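PDB 6KPB: scarecrow-like protein 3 from Arabidopsis thaliana, which probably acts as a GRAS-family transcription factor in plant development and binds zinc finger proteins such as JACKDAW/IDD10. Local coordinates for residues A[398-403]-A[412-417]. Numbering follows the deposited sequence.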
loop_
_atom_site.group_PDB
_atom_site.type_symbol
_atom_site.label_atom_id
_atom_site.label_comp_id
_atom_site.label_asym_id
_atom_site.label_seq_id
_atom_site.Cartn_x
_atom_site.Cartn_y
_atom_site.Cartn_z
ATOM N N GLY A 398 -14.832 0.998 4.938
ATOM C CA GLY A 398 -14.440 1.529 3.643
ATOM C C GLY A 398 -14.346 0.454 2.578
ATOM O O GLY A 398 -14.757 0.663 1.434
ATOM N N GLU A 399 -13.806 -0.713 2.938
ATOM C CA GLU A 399 -13.721 -1.808 1.978
ATOM C C GLU A 399 -15.103 -2.346 1.630
ATOM O O GLU A 399 -15.374 -2.665 0.467
ATOM C CB GLU A 399 -12.832 -2.921 2.527
ATOM C CG GLU A 399 -11.352 -2.626 2.400
ATOM C CD GLU A 399 -10.942 -2.367 0.963
ATOM O OE1 GLU A 399 -11.383 -3.125 0.072
ATOM O OE2 GLU A 399 -10.192 -1.398 0.724
ATOM N N GLU A 400 -15.986 -2.453 2.622
ATOM C CA GLU A 400 -17.343 -2.910 2.350
ATOM C C GLU A 400 -18.104 -1.896 1.505
ATOM O O GLU A 400 -18.788 -2.270 0.546
ATOM C CB GLU A 400 -18.074 -3.187 3.662
ATOM C CG GLU A 400 -17.424 -4.274 4.506
ATOM C CD GLU A 400 -18.098 -4.451 5.853
ATOM O OE1 GLU A 400 -19.018 -3.666 6.167
ATOM O OE2 GLU A 400 -17.706 -5.374 6.597
ATOM N N ILE A 401 -17.989 -0.609 1.841
ATOM C CA ILE A 401 -18.633 0.435 1.045
ATOM C C ILE A 401 -18.117 0.400 -0.388
ATOM O O ILE A 401 -18.894 0.440 -1.350
ATOM C CB ILE A 401 -18.413 1.814 1.692
ATOM C CG1 ILE A 401 -19.237 1.943 2.975
ATOM C CG2 ILE A 401 -18.758 2.929 0.715
ATOM C CD1 ILE A 401 -18.871 3.147 3.814
ATOM N N LYS A 402 -16.794 0.314 -0.548
ATOM C CA LYS A 402 -16.202 0.265 -1.881
ATOM C C LYS A 402 -16.695 -0.943 -2.667
ATOM O O LYS A 402 -16.979 -0.840 -3.866
ATOM C CB LYS A 402 -14.677 0.250 -1.768
ATOM C CG LYS A 402 -13.943 0.000 -3.074
ATOM C CD LYS A 402 -12.443 0.191 -2.898
ATOM C CE LYS A 402 -11.667 -1.059 -3.284
ATOM N NZ LYS A 402 -10.196 -0.858 -3.141
ATOM N N ASN A 403 -16.816 -2.096 -2.006
ATOM C CA ASN A 403 -17.259 -3.298 -2.701
ATOM C C ASN A 403 -18.739 -3.232 -3.055
ATOM O O ASN A 403 -19.148 -3.741 -4.105
ATOM C CB ASN A 403 -16.968 -4.534 -1.849
ATOM C CG ASN A 403 -17.234 -5.829 -2.592
ATOM O OD1 ASN A 403 -18.221 -6.517 -2.333
ATOM N ND2 ASN A 403 -16.354 -6.163 -3.528
ATOM N N ARG A 412 -18.626 -8.553 -6.433
ATOM C CA ARG A 412 -19.328 -7.909 -5.324
ATOM C C ARG A 412 -19.719 -8.985 -4.320
ATOM O O ARG A 412 -20.729 -9.673 -4.490
ATOM C CB ARG A 412 -20.545 -7.142 -5.828
ATOM C CG ARG A 412 -21.109 -6.148 -4.824
ATOM C CD ARG A 412 -22.141 -5.243 -5.471
ATOM N NE ARG A 412 -23.490 -5.795 -5.388
ATOM C CZ ARG A 412 -24.404 -5.672 -6.346
ATOM N NH1 ARG A 412 -24.106 -5.033 -7.467
ATOM N NH2 ARG A 412 -25.610 -6.198 -6.188
ATOM N N ARG A 413 -18.915 -9.133 -3.267
ATOM C CA ARG A 413 -19.152 -10.159 -2.262
ATOM C C ARG A 413 -19.982 -9.662 -1.087
ATOM O O ARG A 413 -20.638 -10.473 -0.423
ATOM C CB ARG A 413 -17.819 -10.705 -1.741
ATOM C CG ARG A 413 -16.747 -10.838 -2.809
ATOM C CD ARG A 413 -15.729 -11.906 -2.445
ATOM N NE ARG A 413 -16.343 -13.228 -2.359
ATOM C CZ ARG A 413 -16.630 -13.988 -3.412
ATOM N NH1 ARG A 413 -16.362 -13.556 -4.637
ATOM N NH2 ARG A 413 -17.189 -15.178 -3.242
ATOM N N GLU A 414 -19.971 -8.358 -0.816
ATOM C CA GLU A 414 -20.691 -7.786 0.322
ATOM C C GLU A 414 -22.162 -7.549 -0.029
ATOM O O GLU A 414 -22.673 -6.430 -0.008
ATOM C CB GLU A 414 -20.015 -6.498 0.774
ATOM C CG GLU A 414 -18.624 -6.689 1.360
ATOM C CD GLU A 414 -18.623 -7.608 2.566
ATOM O OE1 GLU A 414 -18.248 -8.792 2.416
ATOM O OE2 GLU A 414 -19.009 -7.152 3.662
ATOM N N ARG A 415 -22.851 -8.646 -0.349
ATOM C CA ARG A 415 -24.260 -8.593 -0.741
ATOM C C ARG A 415 -25.122 -8.835 0.497
ATOM O O ARG A 415 -25.703 -9.904 0.701
ATOM C CB ARG A 415 -24.546 -9.602 -1.846
ATOM C CG ARG A 415 -23.816 -9.298 -3.144
ATOM C CD ARG A 415 -24.056 -10.371 -4.189
ATOM N NE ARG A 415 -23.575 -9.959 -5.504
ATOM C CZ ARG A 415 -24.333 -9.369 -6.421
ATOM N NH1 ARG A 415 -25.612 -9.129 -6.168
ATOM N NH2 ARG A 415 -23.817 -9.022 -7.593
ATOM N N HIS A 416 -25.204 -7.805 1.333
ATOM C CA HIS A 416 -25.958 -7.901 2.574
ATOM C C HIS A 416 -27.456 -7.879 2.293
ATOM O O HIS A 416 -27.936 -7.115 1.451
ATOM C CB HIS A 416 -25.578 -6.753 3.510
ATOM C CG HIS A 416 -24.100 -6.587 3.695
ATOM N ND1 HIS A 416 -23.510 -5.360 3.909
ATOM C CD2 HIS A 416 -23.094 -7.493 3.695
ATOM C CE1 HIS A 416 -22.204 -5.516 4.033
ATOM N NE2 HIS A 416 -21.926 -6.801 3.908
ATOM N N GLU A 417 -28.196 -8.728 3.002
ATOM C CA GLU A 417 -29.647 -8.764 2.902
ATOM C C GLU A 417 -30.237 -8.844 4.303
ATOM O O GLU A 417 -29.546 -9.175 5.270
ATOM C CB GLU A 417 -30.128 -9.938 2.037
ATOM C CG GLU A 417 -29.714 -9.833 0.574
ATOM C CD GLU A 417 -30.448 -10.819 -0.316
ATOM O OE1 GLU A 417 -30.861 -11.885 0.188
ATOM O OE2 GLU A 417 -30.618 -10.524 -1.519
#
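Asn403 reaches from helix 387-406 to the backbone of the loop and lays its amide against Arg412 CA and the peptide that follows. Its CG stands anti to the backbone N (chi1 -172°), which carries the amide across to the loop. OD1 then accepts two backbone N-H groups. The bond from Glu414 N to Asn403 OD1 is 3.0 Å long and nearly straight, 170° at the hydrogen. The one from Arg413 N to Asn403 OD1 is weak, though 2.9 Å long. Asn403 ND2 donates to Glu411 O, so both ends of the amide are held, which should fix its rotation. A leucine in its place would probably leave the N-H groups of Arg413 and Glu414 without their acceptor and let the loop shift from the helix. Arg412 runs its CG past Asn403 O at 3.2 Å, while its guanidinium turns away to a salt bridge with Glu408. One turn back on the helix, Glu400 CG lies 3.4 Å from Glu414 OE2. The two carboxylates come close, with Glu400 OE2 and Glu414 OE2 3.7 Å apart, and would probably repel each other if both are charged. Each has other partners: Tyr371 bonds Glu400 OE1 and His261 bonds Glu414 OE1. His416 NE2 also donates to Glu414 OE2 over 2.9 Å, in its own ring plane but from above the carboxylate plane. Glu414 and Arg415 each centre an inverse gamma turn. An asparagine side chain here ties a helix to the loop that follows it, joining the predicted PFYRE and SAW regions of the GRAS domain.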